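Local atomic coordinates of conserved hypothetical protein (Shewanella loihica, PDB entry 2GPI), a protein that is of unknown function, belongs to the DUF1488 family, and may take part in transcriptional regulation of the shikimate pathway. Residues F8-T13 / Q61-I66; A20-A25 / V31-I36. One frame throughout, in Å; residues are numbered along the deposited sequence.

Contact 1: F8-T13 / Q61-I66; sequences FTEQLT and QFRFDI
The carboxylate of Glu10 lies flat against one face of the Arg63 guanidinium, the two planes only 23° apart, with Glu10 CD 3.1 Å above the guanidinium plane and displaced toward its rim. On the opposite face the Phe64 ring brings its CZ over the centre of the group, 3.6 Å above the plane, which leaves the guanidinium sandwiched between a carboxylate and the nearly parallel, displaced ring of the next residue. A water in the guanidinium plane, at its edge, donates to Phe8 O at 2.7 Å and accepts a weak bond from Arg63 NH2 at 2.9 Å, a loose link from the side chain to the backbone at the end of strand 6-8.

Because the acid is stacked, the salt bridge from Glu10 OE1 to Arg63 NE, 3.1 Å long, works by charge alone: no N-H points at the oxygen. Arg63 reaches across with its side chain stretched out, whereas Glu10 is bent at chi2 (-49°), which folds its carboxylate over the arginine. The NE group has its stronger partner in Glu67, one turn further along helix 63-75.

This pairing joins the turn between strands 6-8 and 13-15 to the start of that helix, at the protein surface. Glu10 OE2 and Glu67 OE2 also come close, so the arginine's positive charge probably offsets the repulsion between two acids as well as attracting each of them.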
loop_
_atom_site.group_PDB
_atom_site.type_symbol
_atom_site.label_atom_id
_atom_site.label_comp_id
_atom_site.label_asym_id
_atom_site.label_seq_id
_atom_site.Cartn_x
_atom_site.Cartn_y
_atom_site.Cartn_z
ATOM N N PHE A 8 -0.011 1.052 10.444
ATOM C CA PHE A 8 0.890 1.045 9.314
ATOM C C PHE A 8 2.305 1.294 9.800
ATOM O O PHE A 8 2.623 2.353 10.373
ATOM C CB PHE A 8 0.421 2.044 8.272
ATOM C CG PHE A 8 -0.854 1.609 7.654
ATOM C CD1 PHE A 8 -0.840 0.779 6.551
ATOM C CD2 PHE A 8 -2.047 1.894 8.243
ATOM C CE1 PHE A 8 -2.017 0.256 6.040
ATOM C CE2 PHE A 8 -3.220 1.417 7.696
ATOM C CZ PHE A 8 -3.184 0.587 6.582
ATOM N N THR A 9 3.135 0.276 9.641
ATOM C CA THR A 9 4.434 0.271 10.279
ATOM C C THR A 9 5.595 0.792 9.426
ATOM O O THR A 9 6.759 0.797 9.888
ATOM C CB THR A 9 4.721 -1.148 10.804
ATOM O OG1 THR A 9 4.594 -2.107 9.739
ATOM C CG2 THR A 9 3.788 -1.525 11.963
ATOM N N GLU A 10 5.289 1.256 8.207
ATOM C CA GLU A 10 6.230 2.047 7.412
ATOM C C GLU A 10 7.524 1.323 7.027
ATOM O O GLU A 10 8.587 1.941 6.934
ATOM C CB GLU A 10 6.539 3.385 8.105
ATOM C CG GLU A 10 5.276 4.234 8.374
ATOM C CD GLU A 10 4.360 4.377 7.158
ATOM O OE1 GLU A 10 4.776 4.962 6.129
ATOM O OE2 GLU A 10 3.177 3.920 7.242
ATOM N N GLN A 11 7.410 0.010 6.817
ATOM C CA GLN A 11 8.461 -0.751 6.161
ATOM C C GLN A 11 8.121 -0.654 4.676
ATOM O O GLN A 11 7.201 -1.297 4.192
ATOM C CB GLN A 11 8.508 -2.184 6.730
ATOM C CG GLN A 11 8.804 -2.224 8.224
ATOM C CD GLN A 11 8.827 -3.626 8.805
ATOM O OE1 GLN A 11 8.840 -4.613 8.076
ATOM N NE2 GLN A 11 8.848 -3.715 10.134
ATOM N N LEU A 12 8.788 0.282 4.001
ATOM C CA LEU A 12 8.478 0.649 2.610
ATOM C C LEU A 12 9.619 0.175 1.750
ATOM O O LEU A 12 10.770 0.563 1.978
ATOM C CB LEU A 12 8.265 2.156 2.467
ATOM C CG LEU A 12 7.285 2.763 3.493
ATOM C CD1 LEU A 12 7.336 4.304 3.466
ATOM C CD2 LEU A 12 5.884 2.224 3.368
ATOM N N THR A 13 9.297 -0.704 0.805
ATOM C CA THR A 13 10.298 -1.296 -0.131
ATOM C C THR A 13 9.691 -1.415 -1.543
ATOM O O THR A 13 8.489 -1.376 -1.735
ATOM C CB THR A 13 10.771 -2.659 0.402
ATOM O OG1 THR A 13 9.658 -3.568 0.488
ATOM C CG2 THR A 13 11.412 -2.494 1.770
ATOM N N GLN A 61 4.341 10.997 -0.785
ATOM C CA GLN A 61 3.461 12.121 -1.165
ATOM C C GLN A 61 1.983 11.791 -0.948
ATOM O O GLN A 61 1.208 12.650 -0.553
ATOM C CB GLN A 61 3.717 12.543 -2.603
ATOM C CG GLN A 61 2.886 13.701 -3.069
ATOM C CD GLN A 61 3.359 14.210 -4.426
ATOM O OE1 GLN A 61 4.488 13.888 -4.871
ATOM N NE2 GLN A 61 2.509 15.013 -5.088
ATOM N N PHE A 62 1.602 10.542 -1.198
ATOM C CA PHE A 62 0.239 10.112 -1.118
ATOM C C PHE A 62 0.037 9.077 0.024
ATOM O O PHE A 62 -0.969 8.331 0.028
ATOM C CB PHE A 62 -0.205 9.528 -2.459
ATOM C CG PHE A 62 -0.230 10.549 -3.567
ATOM C CD1 PHE A 62 -1.353 11.307 -3.759
ATOM C CD2 PHE A 62 0.842 10.706 -4.429
ATOM C CE1 PHE A 62 -1.425 12.257 -4.753
ATOM C CE2 PHE A 62 0.793 11.697 -5.404
ATOM C CZ PHE A 62 -0.360 12.451 -5.565
ATOM N N ARG A 63 0.956 9.046 0.979
ATOM C CA ARG A 63 0.967 7.982 1.989
ATOM C C ARG A 63 -0.394 7.818 2.666
ATOM O O ARG A 63 -0.911 6.699 2.819
ATOM C CB ARG A 63 2.013 8.268 3.102
ATOM C CG ARG A 63 1.897 7.385 4.311
ATOM C CD ARG A 63 2.885 7.737 5.348
ATOM N NE ARG A 63 2.519 7.090 6.616
ATOM C CZ ARG A 63 3.118 7.332 7.783
ATOM N NH1 ARG A 63 4.118 8.181 7.831
ATOM N NH2 ARG A 63 2.726 6.678 8.875
ATOM N N PHE A 64 -0.951 8.919 3.149
ATOM C CA PHE A 64 -2.179 8.812 3.948
ATOM C C PHE A 64 -3.409 8.441 3.104
ATOM O O PHE A 64 -4.275 7.717 3.568
ATOM C CB PHE A 64 -2.388 10.046 4.837
ATOM C CG PHE A 64 -1.344 10.116 5.912
ATOM C CD1 PHE A 64 -1.575 9.466 7.121
ATOM C CD2 PHE A 64 -0.114 10.701 5.679
ATOM C CE1 PHE A 64 -0.600 9.420 8.110
ATOM C CE2 PHE A 64 0.898 10.663 6.681
ATOM C CZ PHE A 64 0.642 10.017 7.886
ATOM N N ASP A 65 -3.442 8.864 1.851
ATOM C CA ASP A 65 -4.492 8.385 0.955
ATOM C C ASP A 65 -4.363 6.896 0.679
ATOM O O ASP A 65 -5.350 6.159 0.593
ATOM C CB ASP A 65 -4.385 9.147 -0.367
ATOM C CG ASP A 65 -4.803 10.625 -0.258
ATOM O OD1 ASP A 65 -5.423 11.037 0.757
ATOM O OD2 ASP A 65 -4.517 11.341 -1.239
ATOM N N ILE A 66 -3.136 6.455 0.448
ATOM C CA ILE A 66 -2.881 5.035 0.115
ATOM C C ILE A 66 -3.198 4.145 1.301
ATOM O O ILE A 66 -3.871 3.137 1.184
ATOM C CB ILE A 66 -1.452 4.826 -0.394
ATOM C CG1 ILE A 66 -1.201 5.539 -1.735
ATOM C CG2 ILE A 66 -1.110 3.336 -0.559
ATOM C CD1 ILE A 66 0.246 5.717 -2.113
HETATM O O HOH W 1 1.485 4.764 10.623
#

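Contact 2: A20-A25 / V31-I36; sequences AIHFTA and VIDCYI
The rings of His22 and Tyr35 run alongside each other from adjacent strands in an offset stack, with centroids 4.6 Å apart and planes at 21°. The slip places Tyr35 OH over the centre of the imidazole, 3.7 Å above its plane. At the edge of the same ring, His22 NE2 donates to Asp33 OD1 at 2.7 Å; the oxygen lies in the imidazole plane, yet the carboxylate is turned steeply against the ring and is met from above its own plane. With CG anti to the backbone N (chi1 170°), His22 leans over the neighbouring strand and reaches both partners. Replacing His22 by an alanine removes the imidazole, and Asp33 OD1 would probably lose its N-H donor and the Tyr35 ring its stacking partner.

These residues belong to an antiparallel beta hairpin, strands 20-27 and 30-37, in the middle of a mixed sheet. Phe23 with Cys34 is a hydrogen-bonded pair, while His22 with Tyr35 is a non-hydrogen-bonded one.

On the other face of the sheet, Phe23 takes chi1 60°, which swings its ring across the hairpin until Cys34 CB stands over its centre, a CH-pi contact 3.5 Å from the centroid. Cys34 SG lies obliquely to that ring, and also packs against Ala25 CB. Toward the end of strand 30-37, Ile36 CG2 meets Ile21 CB at 3.9 Å, while Ile66 and Ala70 of helix 63-75 touch Phe23 on the face that carries Phe23 and Cys34.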
loop_
_atom_site.group_PDB
_atom_site.type_symbol
_atom_site.label_atom_id
_atom_site.label_comp_id
_atom_site.label_asym_id
_atom_site.label_seq_id
_atom_site.Cartn_x
_atom_site.Cartn_y
_atom_site.Cartn_z
ATOM N N ALA A 20 5.955 -3.243 -7.622
ATOM C CA ALA A 20 5.039 -2.610 -6.680
ATOM C C ALA A 20 5.809 -2.039 -5.511
ATOM O O ALA A 20 6.859 -2.571 -5.153
ATOM C CB ALA A 20 4.034 -3.657 -6.177
ATOM N N ILE A 21 5.286 -0.985 -4.886
ATOM C CA ILE A 21 5.698 -0.618 -3.553
ATOM C C ILE A 21 5.029 -1.584 -2.566
ATOM O O ILE A 21 3.803 -1.795 -2.590
ATOM C CB ILE A 21 5.341 0.830 -3.174
ATOM C CG1 ILE A 21 6.241 1.857 -3.934
ATOM C CG2 ILE A 21 5.464 1.062 -1.622
ATOM C CD1 ILE A 21 7.647 1.922 -3.404
ATOM N N HIS A 22 5.859 -2.154 -1.731
ATOM C CA HIS A 22 5.432 -3.050 -0.654
ATOM C C HIS A 22 5.452 -2.203 0.645
ATOM O O HIS A 22 6.494 -1.628 1.040
ATOM C CB HIS A 22 6.348 -4.280 -0.645
ATOM C CG HIS A 22 6.181 -5.196 0.579
ATOM N ND1 HIS A 22 7.130 -6.115 0.961
ATOM C CD2 HIS A 22 5.140 -5.338 1.448
ATOM C CE1 HIS A 22 6.692 -6.783 2.018
ATOM N NE2 HIS A 22 5.488 -6.327 2.342
ATOM N N PHE A 23 4.308 -2.168 1.327
ATOM C CA PHE A 23 4.194 -1.462 2.594
ATOM C C PHE A 23 3.498 -2.391 3.596
ATOM O O PHE A 23 2.856 -3.338 3.225
ATOM C CB PHE A 23 3.548 -0.078 2.504
ATOM C CG PHE A 23 2.128 -0.037 1.970
ATOM C CD1 PHE A 23 1.842 -0.255 0.633
ATOM C CD2 PHE A 23 1.078 0.231 2.818
ATOM C CE1 PHE A 23 0.533 -0.148 0.165
ATOM C CE2 PHE A 23 -0.238 0.321 2.341
ATOM C CZ PHE A 23 -0.502 0.126 1.043
ATOM N N THR A 24 3.667 -2.114 4.863
ATOM C CA THR A 24 3.266 -3.044 5.897
ATOM C C THR A 24 2.202 -2.466 6.842
ATOM O O THR A 24 2.225 -1.292 7.203
ATOM C CB THR A 24 4.486 -3.457 6.738
ATOM O OG1 THR A 24 5.176 -2.269 7.169
ATOM C CG2 THR A 24 5.432 -4.326 5.927
ATOM N N ALA A 25 1.235 -3.302 7.177
ATOM C CA ALA A 25 0.272 -3.015 8.227
ATOM C C ALA A 25 0.422 -4.118 9.244
ATOM O O ALA A 25 1.019 -5.152 8.984
ATOM C CB ALA A 25 -1.147 -3.007 7.692
ATOM N N VAL A 31 1.384 -9.250 10.879
ATOM C CA VAL A 31 1.738 -8.418 9.747
ATOM C C VAL A 31 0.817 -8.746 8.556
ATOM O O VAL A 31 0.484 -9.918 8.262
ATOM C CB VAL A 31 3.206 -8.600 9.347
ATOM C CG1 VAL A 31 3.533 -7.813 8.056
ATOM C CG2 VAL A 31 4.104 -8.188 10.575
ATOM N N ILE A 32 0.391 -7.671 7.916
ATOM C CA ILE A 32 -0.368 -7.713 6.686
ATOM C C ILE A 32 0.433 -6.982 5.602
ATOM O O ILE A 32 0.663 -5.768 5.703
ATOM C CB ILE A 32 -1.781 -7.113 6.846
ATOM C CG1 ILE A 32 -2.595 -7.903 7.880
ATOM C CG2 ILE A 32 -2.477 -7.093 5.488
ATOM C CD1 ILE A 32 -3.839 -7.120 8.407
ATOM N N ASP A 33 0.911 -7.750 4.633
ATOM C CA ASP A 33 1.639 -7.188 3.523
ATOM C C ASP A 33 0.695 -6.503 2.533
ATOM O O ASP A 33 -0.264 -7.085 1.980
ATOM C CB ASP A 33 2.583 -8.203 2.897
ATOM C CG ASP A 33 3.673 -8.626 3.894
ATOM O OD1 ASP A 33 4.431 -7.756 4.377
ATOM O OD2 ASP A 33 3.683 -9.810 4.276
ATOM N N CYS A 34 0.993 -5.239 2.252
ATOM C CA CYS A 34 0.170 -4.448 1.338
ATOM C C CYS A 34 1.026 -3.995 0.157
ATOM O O CYS A 34 2.244 -3.812 0.288
ATOM C CB CYS A 34 -0.358 -3.191 1.996
ATOM S SG CYS A 34 -1.318 -3.508 3.506
ATOM N N TYR A 35 0.381 -3.816 -0.969
ATOM C CA TYR A 35 1.077 -3.516 -2.221
ATOM C C TYR A 35 0.300 -2.489 -3.023
ATOM O O TYR A 35 -0.902 -2.519 -3.077
ATOM C CB TYR A 35 1.258 -4.769 -3.039
ATOM C CG TYR A 35 2.074 -5.826 -2.347
ATOM C CD1 TYR A 35 1.492 -6.780 -1.531
ATOM C CD2 TYR A 35 3.463 -5.849 -2.483
ATOM C CE1 TYR A 35 2.255 -7.682 -0.859
ATOM C CE2 TYR A 35 4.239 -6.781 -1.844
ATOM C CZ TYR A 35 3.634 -7.721 -1.007
ATOM O OH TYR A 35 4.385 -8.654 -0.360
ATOM N N ILE A 36 1.026 -1.568 -3.644
ATOM C CA ILE A 36 0.457 -0.677 -4.659
ATOM C C ILE A 36 1.358 -0.770 -5.907
ATOM O O ILE A 36 2.569 -0.470 -5.853
ATOM C CB ILE A 36 0.219 0.785 -4.149
ATOM C CG1 ILE A 36 -0.424 1.656 -5.221
ATOM C CG2 ILE A 36 1.509 1.434 -3.603
ATOM C CD1 ILE A 36 -0.936 3.020 -4.714
#

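Overall arrangement
The two contacts have centres about 9 Å apart and share a border along strand 20-27. Residues 8-13 of contact 1 run beside residues 20-25 of contact 2: Thr9 OG1 is 2.6 Å from Thr24 OG1, a probable hydrogen bond, and Thr13 O is 2.7 Å from His22 N. Leu12 also packs on Phe23, in the conformer modelled here. From the helix side, Ile66 CG2 comes within 3.6 Å of Phe23 CZ, which places Phe23 of the hairpin against both segments of contact 1. The two contacts are thus joined by polar links along strand 20-27 and by Leu12 of the loop and Ile66 of helix 63-75 packing on Phe23.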